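Local coordinates for protein putative oxidoreductase (Klebsiella pneumoniae subsp. pneumoniae MGH 78578, PDB 3E82) that probably acts as an NAD(P)-dependent oxidoreductase of the Gfo/Idh/MocA family, with a Rossmann-type nucleotide-binding domain joined to a C-terminal alpha/beta domain, at residues A24-S29 with G297-Y302; G143-V148 with G248-A253; A203-R206 with N212-A215. All coordinates share one frame; numbering follows the deposited sequence.

Interaction 1. Residues A24-S29 with G297-Y302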
loop_
_atom_site.group_PDB
_atom_site.type_symbol
_atom_site.label_atom_id
_atom_site.label_comp_id
_atom_site.label_asym_id
_atom_site.label_seq_id
_atom_site.Cartn_x
_atom_site.Cartn_y
_atom_site.Cartn_z
ATOM N N ALA B 24 -5.402 11.417 33.313
ATOM C CA ALA B 24 -6.173 12.112 34.338
ATOM C C ALA B 24 -7.624 12.366 33.914
ATOM O O ALA B 24 -8.554 12.027 34.651
ATOM C CB ALA B 24 -5.498 13.419 34.720
ATOM N N PRO B 25 -7.839 12.962 32.724
ATOM C CA PRO B 25 -9.205 13.243 32.246
ATOM C C PRO B 25 -10.068 11.999 32.051
ATOM O O PRO B 25 -11.245 11.977 32.421
ATOM C CB PRO B 25 -8.964 13.982 30.929
ATOM C CG PRO B 25 -7.657 14.695 31.193
ATOM C CD PRO B 25 -6.848 13.600 31.842
ATOM N N LEU B 26 -9.484 10.965 31.457
ATOM C CA LEU B 26 -10.208 9.727 31.225
ATOM C C LEU B 26 -10.592 9.066 32.556
ATOM O O LEU B 26 -11.760 8.749 32.790
ATOM C CB LEU B 26 -9.351 8.777 30.385
ATOM C CG LEU B 26 -9.118 9.203 28.928
ATOM C CD1 LEU B 26 -8.026 8.337 28.293
ATOM C CD2 LEU B 26 -10.433 9.088 28.150
ATOM N N ILE B 27 -9.610 8.876 33.430
ATOM C CA ILE B 27 -9.852 8.244 34.721
ATOM C C ILE B 27 -10.919 8.961 35.542
ATOM O O ILE B 27 -11.806 8.322 36.120
ATOM C CB ILE B 27 -8.552 8.175 35.559
ATOM C CG1 ILE B 27 -7.538 7.257 34.870
ATOM C CG2 ILE B 27 -8.865 7.664 36.964
ATOM C CD1 ILE B 27 -6.156 7.272 35.494
ATOM N N ARG B 28 -10.833 10.285 35.594
ATOM C CA ARG B 28 -11.783 11.073 36.366
ATOM C C ARG B 28 -13.200 11.018 35.801
ATOM O O ARG B 28 -14.161 11.341 36.496
ATOM C CB ARG B 28 -11.282 12.523 36.468
ATOM C CG ARG B 28 -10.040 12.658 37.374
ATOM C CD ARG B 28 -9.283 13.968 37.170
ATOM N NE ARG B 28 -10.103 15.146 37.445
ATOM C CZ ARG B 28 -10.643 15.434 38.625
ATOM N NH1 ARG B 28 -10.460 14.631 39.671
ATOM N NH2 ARG B 28 -11.372 16.530 38.762
ATOM N N SER B 29 -13.330 10.581 34.551
ATOM C CA SER B 29 -14.640 10.490 33.907
ATOM C C SER B 29 -15.281 9.112 34.069
ATOM O O SER B 29 -16.409 8.890 33.631
ATOM C CB SER B 29 -14.514 10.798 32.415
ATOM O OG SER B 29 -13.913 9.705 31.737
ATOM N N GLY B 297 -16.936 6.988 19.094
ATOM C CA GLY B 297 -15.765 6.350 19.671
ATOM C C GLY B 297 -15.634 6.768 21.127
ATOM O O GLY B 297 -16.106 7.841 21.499
ATOM N N ASP B 298 -15.025 5.927 21.961
ATOM C CA ASP B 298 -14.838 6.281 23.366
ATOM C C ASP B 298 -13.775 5.452 24.074
ATOM O O ASP B 298 -14.049 4.363 24.575
ATOM C CB ASP B 298 -16.156 6.178 24.130
ATOM C CG ASP B 298 -16.018 6.603 25.584
ATOM O OD1 ASP B 298 -15.035 7.313 25.906
ATOM O OD2 ASP B 298 -16.896 6.235 26.397
ATOM N N GLN B 299 -12.560 5.982 24.134
ATOM C CA GLN B 299 -11.477 5.264 24.788
ATOM C C GLN B 299 -11.660 5.120 26.308
ATOM O O GLN B 299 -10.894 4.419 26.962
ATOM C CB GLN B 299 -10.126 5.923 24.461
ATOM C CG GLN B 299 -9.947 7.338 24.952
ATOM C CD GLN B 299 -8.676 7.963 24.394
ATOM O OE1 GLN B 299 -7.565 7.613 24.795
ATOM N NE2 GLN B 299 -8.838 8.881 23.443
ATOM N N ARG B 300 -12.677 5.771 26.870
ATOM C CA ARG B 300 -12.937 5.639 28.301
ATOM C C ARG B 300 -13.252 4.164 28.548
ATOM O O ARG B 300 -13.178 3.682 29.680
ATOM C CB ARG B 300 -14.137 6.504 28.732
ATOM C CG ARG B 300 -13.916 8.004 28.632
ATOM C CD ARG B 300 -15.208 8.806 28.850
ATOM N NE ARG B 300 -15.880 8.446 30.098
ATOM C CZ ARG B 300 -16.940 7.647 30.183
ATOM N NH1 ARG B 300 -17.465 7.116 29.082
ATOM N NH2 ARG B 300 -17.473 7.373 31.373
ATOM N N GLN B 301 -13.613 3.450 27.479
ATOM C CA GLN B 301 -13.932 2.034 27.584
ATOM C C GLN B 301 -12.748 1.263 28.158
ATOM O O GLN B 301 -12.933 0.303 28.906
ATOM C CB GLN B 301 -14.310 1.447 26.218
ATOM C CG GLN B 301 -15.733 1.761 25.751
ATOM C CD GLN B 301 -16.799 1.129 26.639
ATOM O OE1 GLN B 301 -16.750 -0.064 26.935
ATOM N NE2 GLN B 301 -17.774 1.928 27.057
ATOM N N TYR B 302 -11.531 1.676 27.812
ATOM C CA TYR B 302 -10.354 0.992 28.340
ATOM C C TYR B 302 -10.408 0.967 29.875
ATOM O O TYR B 302 -10.222 -0.075 30.490
ATOM C CB TYR B 302 -9.065 1.695 27.910
ATOM C CG TYR B 302 -7.827 1.042 28.485
ATOM C CD1 TYR B 302 -7.252 -0.070 27.868
ATOM C CD2 TYR B 302 -7.252 1.505 29.681
ATOM C CE1 TYR B 302 -6.141 -0.713 28.417
ATOM C CE2 TYR B 302 -6.134 0.864 30.241
ATOM C CZ TYR B 302 -5.591 -0.245 29.602
ATOM O OH TYR B 302 -4.517 -0.906 30.146
#
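Arg300 grips Ser29 side-on, using two neighbouring nitrogens of its guanidinium edge for two different atoms of one residue. Its NH2 reaches Ser29 O at 2.9 Å along a nearly straight N-H...O line (168°), although it comes from above the carbonyl plane. NE meets Ser29 OG, also at 2.9 Å but with a more bent bond, and both oxygens lie close to the plane of the guanidinium. A bend in the arginine chain at chi3 (53°) turns NE and NH2 together toward the serine. Beside this polar pair lie the methyls of Leu26: CD2 rests 3.7 Å from Arg300 CG, and CD1 lies against the amide end of Gln299, whose OE1 is bonded to Asn126.

A second shell holds these groups in place. Ser29 OG donates to Leu26 O at 2.6 Å, so the hydroxyl is held by two bonds, one given and one received; serine suits this place because its short side chain can turn back to a carbonyl of the preceding turn. Within 297-302, Asp298 OD2 takes Arg300 NH1 through its syn lone pair at 2.9 Å, a salt bridge. Its OD1 caps Arg300 N and also accepts from Trp273, so one carboxylate steadies both the backbone leading into the helix and the guanidinium. Leu26 continues onto Tyr303 of helix 300-310. The contact is an interdomain one: the C-terminal part of helix 17-28, the first helix of the Rossmann fold, meets the region where helix 300-310 begins, capped by Asp298, in the C-terminal part of the chain.

Interaction 2. Residues G143-V148 with G248-A253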
loop_
_atom_site.group_PDB
_atom_site.type_symbol
_atom_site.label_atom_id
_atom_site.label_comp_id
_atom_site.label_asym_id
_atom_site.label_seq_id
_atom_site.Cartn_x
_atom_site.Cartn_y
_atom_site.Cartn_z
ATOM N N GLY B 143 -20.781 -8.573 7.533
ATOM C CA GLY B 143 -20.705 -9.475 6.394
ATOM C C GLY B 143 -20.893 -8.696 5.098
ATOM O O GLY B 143 -20.916 -9.261 4.007
ATOM N N THR B 144 -21.001 -7.378 5.226
ATOM C CA THR B 144 -21.212 -6.498 4.087
ATOM C C THR B 144 -20.163 -6.580 2.981
ATOM O O THR B 144 -20.483 -6.392 1.803
ATOM C CB THR B 144 -21.296 -5.034 4.548
ATOM O OG1 THR B 144 -22.244 -4.930 5.614
ATOM C CG2 THR B 144 -21.729 -4.132 3.393
ATOM N N LEU B 145 -18.913 -6.850 3.345
ATOM C CA LEU B 145 -17.853 -6.919 2.350
ATOM C C LEU B 145 -17.575 -8.345 1.897
ATOM O O LEU B 145 -16.700 -8.569 1.062
ATOM C CB LEU B 145 -16.556 -6.324 2.916
ATOM C CG LEU B 145 -16.644 -4.965 3.611
ATOM C CD1 LEU B 145 -15.276 -4.582 4.158
ATOM C CD2 LEU B 145 -17.151 -3.917 2.632
ATOM N N GLY B 146 -18.331 -9.301 2.425
ATOM C CA GLY B 146 -18.078 -10.688 2.085
ATOM C C GLY B 146 -16.793 -11.019 2.826
ATOM O O GLY B 146 -16.535 -10.428 3.873
ATOM N N ALA B 147 -15.979 -11.932 2.302
ATOM C CA ALA B 147 -14.716 -12.275 2.955
ATOM C C ALA B 147 -13.683 -11.176 2.702
ATOM O O ALA B 147 -13.466 -10.772 1.555
ATOM C CB ALA B 147 -14.192 -13.612 2.429
ATOM N N VAL B 148 -13.054 -10.689 3.770
ATOM C CA VAL B 148 -12.037 -9.641 3.642
ATOM C C VAL B 148 -10.784 -10.193 2.956
ATOM O O VAL B 148 -10.306 -11.276 3.298
ATOM C CB VAL B 148 -11.649 -9.055 5.023
ATOM C CG1 VAL B 148 -10.452 -8.113 4.880
ATOM C CG2 VAL B 148 -12.832 -8.303 5.613
ATOM N N GLY B 248 -17.566 -6.419 -1.638
ATOM C CA GLY B 248 -17.569 -4.970 -1.660
ATOM C C GLY B 248 -16.390 -4.353 -0.941
ATOM O O GLY B 248 -15.486 -5.060 -0.475
ATOM N N SER B 249 -16.409 -3.025 -0.848
ATOM C CA SER B 249 -15.341 -2.267 -0.207
ATOM C C SER B 249 -15.905 -1.207 0.724
ATOM O O SER B 249 -17.079 -0.836 0.633
ATOM C CB SER B 249 -14.479 -1.553 -1.260
ATOM O OG SER B 249 -13.902 -2.460 -2.178
ATOM N N VAL B 250 -15.054 -0.718 1.615
ATOM C CA VAL B 250 -15.445 0.329 2.538
ATOM C C VAL B 250 -14.237 1.209 2.812
ATOM O O VAL B 250 -13.124 0.726 3.037
ATOM C CB VAL B 250 -15.996 -0.243 3.872
ATOM C CG1 VAL B 250 -14.922 -1.037 4.587
ATOM C CG2 VAL B 250 -16.500 0.894 4.754
ATOM N N ILE B 251 -14.457 2.513 2.753
ATOM C CA ILE B 251 -13.401 3.466 3.013
ATOM C C ILE B 251 -13.842 4.394 4.130
ATOM O O ILE B 251 -14.994 4.832 4.165
ATOM C CB ILE B 251 -13.082 4.342 1.764
ATOM C CG1 ILE B 251 -12.401 3.506 0.673
ATOM C CG2 ILE B 251 -12.167 5.485 2.152
ATOM C CD1 ILE B 251 -13.306 2.476 0.020
ATOM N N LYS B 252 -12.932 4.658 5.060
ATOM C CA LYS B 252 -13.185 5.601 6.143
ATOM C C LYS B 252 -12.110 6.640 5.875
ATOM O O LYS B 252 -10.923 6.400 6.089
ATOM C CB LYS B 252 -12.980 4.968 7.523
ATOM C CG LYS B 252 -13.201 5.958 8.688
ATOM C CD LYS B 252 -14.627 6.526 8.690
ATOM C CE LYS B 252 -14.933 7.359 9.941
ATOM N NZ LYS B 252 -14.034 8.564 10.070
ATOM N N ALA B 253 -12.530 7.786 5.373
ATOM C CA ALA B 253 -11.610 8.850 5.024
ATOM C C ALA B 253 -10.834 9.463 6.181
ATOM O O ALA B 253 -9.599 9.442 6.194
ATOM C CB ALA B 253 -12.371 9.946 4.280
#
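Leu145 has CG opposite its carbonyl carbon (chi1 -48°) and an extended chi2 of 177°, which carries its two methyls to the backbone and side chains of 248-250. Val250 answers with CG1 set between its backbone N and carbonyl carbon (chi1 63°), turning that methyl to the leucine. Leu145 CD1 then meets Val250 CG1 at 3.6 Å, the side chains crossing at about a right angle. The other branch, CD2, lies against the strand backbone, 3.5 Å from Ser249 C, and Leu145 CB is 3.8 Å from Gly248 O. The backbones come close here, Gly248 CA lying 4.5 Å from Leu145 CA.

No hydrogen bond joins the two segments; the contact is held by apolar packing, while Leu145 is bonded through its backbone to Lys247 next door. The loop has its own shape. Gly143 ends helix 131-142 in a Schellman motif and begins a type I turn closed by Gly146 N to Gly143 O at 3.0 Å. Glycine suits both positions, since each has positive phi. Leu145 and Val250 also pack on Val243 of strand 241-245, and Leu145 reaches Val139 of the preceding helix, a setting apt for branched aliphatic side chains. Ser249 points away from the loop to the other side of the strand, where its hydroxyl bonds His244 and its side chain packs on Val234 of the second subunit. This is the packing of a helix-to-strand connection against the large mixed sheet of the C-terminal alpha/beta domain.

Interaction 3. Residues A203-R206 with N212-A215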
loop_
_atom_site.group_PDB
_atom_site.type_symbol
_atom_site.label_atom_id
_atom_site.label_comp_id
_atom_site.label_asym_id
_atom_site.label_seq_id
_atom_site.Cartn_x
_atom_site.Cartn_y
_atom_site.Cartn_z
ATOM N N ALA B 203 11.750 3.862 6.023
ATOM C CA ALA B 203 12.717 4.818 5.506
ATOM C C ALA B 203 12.581 6.243 6.033
ATOM O O ALA B 203 11.565 6.616 6.630
ATOM C CB ALA B 203 12.641 4.834 3.964
ATOM N N THR B 204 13.629 7.027 5.782
ATOM C CA THR B 204 13.703 8.436 6.156
ATOM C C THR B 204 13.727 9.174 4.818
ATOM O O THR B 204 14.746 9.183 4.130
ATOM C CB THR B 204 15.005 8.739 6.936
ATOM O OG1 THR B 204 15.052 7.922 8.115
ATOM C CG2 THR B 204 15.065 10.211 7.337
ATOM N N LEU B 205 12.603 9.785 4.455
ATOM C CA LEU B 205 12.488 10.473 3.170
ATOM C C LEU B 205 12.455 12.001 3.204
ATOM O O LEU B 205 12.849 12.651 2.236
ATOM C CB LEU B 205 11.245 9.961 2.434
ATOM C CG LEU B 205 11.131 8.439 2.265
ATOM C CD1 LEU B 205 9.810 8.103 1.588
ATOM C CD2 LEU B 205 12.310 7.915 1.446
ATOM N N ARG B 206 11.975 12.589 4.291
ATOM C CA ARG B 206 11.932 14.047 4.350
ATOM C C ARG B 206 13.336 14.630 4.330
ATOM O O ARG B 206 14.270 14.064 4.901
ATOM C CB ARG B 206 11.198 14.529 5.603
ATOM C CG ARG B 206 9.685 14.423 5.515
ATOM C CD ARG B 206 9.051 14.820 6.820
ATOM N NE ARG B 206 9.615 14.067 7.931
ATOM C CZ ARG B 206 9.362 14.327 9.208
ATOM N NH1 ARG B 206 8.548 15.325 9.533
ATOM N NH2 ARG B 206 9.925 13.593 10.158
ATOM N N ASN B 212 13.128 7.610 10.784
ATOM C CA ASN B 212 12.197 7.135 9.763
ATOM C C ASN B 212 10.893 7.919 9.813
ATOM O O ASN B 212 10.357 8.185 10.891
ATOM C CB ASN B 212 11.943 5.615 9.905
ATOM C CG ASN B 212 11.028 5.243 11.082
ATOM O OD1 ASN B 212 9.812 5.427 11.023
ATOM N ND2 ASN B 212 11.618 4.692 12.145
ATOM N N ASP B 213 10.406 8.323 8.642
ATOM C CA ASP B 213 9.159 9.078 8.535
ATOM C C ASP B 213 8.246 8.451 7.481
ATOM O O ASP B 213 7.273 9.060 7.043
ATOM C CB ASP B 213 9.439 10.541 8.159
ATOM C CG ASP B 213 10.360 10.672 6.959
ATOM O OD1 ASP B 213 10.402 9.745 6.120
ATOM O OD2 ASP B 213 11.040 11.711 6.846
ATOM N N TRP B 214 8.581 7.234 7.071
ATOM C CA TRP B 214 7.798 6.505 6.087
ATOM C C TRP B 214 7.922 5.039 6.460
ATOM O O TRP B 214 9.026 4.494 6.518
ATOM C CB TRP B 214 8.361 6.731 4.684
ATOM C CG TRP B 214 7.526 6.163 3.558
ATOM C CD1 TRP B 214 6.569 6.822 2.829
ATOM C CD2 TRP B 214 7.647 4.861 2.975
ATOM N NE1 TRP B 214 6.101 6.014 1.822
ATOM C CE2 TRP B 214 6.745 4.805 1.887
ATOM C CE3 TRP B 214 8.434 3.737 3.260
ATOM C CZ2 TRP B 214 6.610 3.669 1.084
ATOM C CZ3 TRP B 214 8.299 2.605 2.463
ATOM C CH2 TRP B 214 7.393 2.582 1.386
ATOM N N ALA B 215 6.791 4.405 6.731
ATOM C CA ALA B 215 6.803 3.000 7.098
ATOM C C ALA B 215 5.682 2.305 6.361
ATOM O O ALA B 215 4.515 2.683 6.463
ATOM C CB ALA B 215 6.634 2.842 8.598
#
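Ala203 and Trp214 form an antiparallel hydrogen-bonded pair, with Ala203 N to Trp214 O at 2.8 Å, but Ala203 O takes Asp213 N at 2.9 Å and Trp214 N only weakly, so two residues face one: a classic beta bulge.

Asp213 has CG between its backbone N and carbonyl carbon (chi1 50°), which sends its carboxylate across to the turning chain. OD1 accepts Leu205 N at 2.8 Å in an almost straight bond (178°). OD2 takes two donors from Arg206: the backbone N on its syn side, and NE on its anti side at 3.0 Å, a salt bridge. Both approach from the same face of the carboxylate, whose plane stands 71° from the guanidinium. Aspartate suits this site because its short acid can satisfy two successive backbone N-H groups and a charge together. Arg206 NH1 is bonded to Arg159 O, which further anchors the guanidinium.

Leu205 lays CD1 over the indole of Trp214, 3.9 Å from the five-membered ring centroid, a CH-pi contact. The indole also meets His150 of the second subunit, and Leu205 O accepts from Lys149 of that subunit. Asn212 OD1 bonds Trp177 N at the start of helix 176-192. The whole is a bulged beta hairpin, with an aspartate bracing its loop, at the end of the large sheet within this chain, where the second subunit also makes contact.

How the interactions relate
From the N terminus, the chain passes through the first helix of the Rossmann domain at residues 24-29, and residues 297-302 meet it again much later, so interaction 1 closes a loop of 267 residues, linking the two domains. Interaction 2 (143-148 with 248-253) is nested within that loop, and interaction 3 (203-206 with 212-215) within interaction 2, closing a short hairpin; none of them cross. Interactions 2 and 3 both reach the mixed sheet of the C-terminal domain and touch the second subunit, with centres about 29 Å apart. Interactions 1 and 3 lie on opposite sides of the chain's centre, their centres about 32 Å apart.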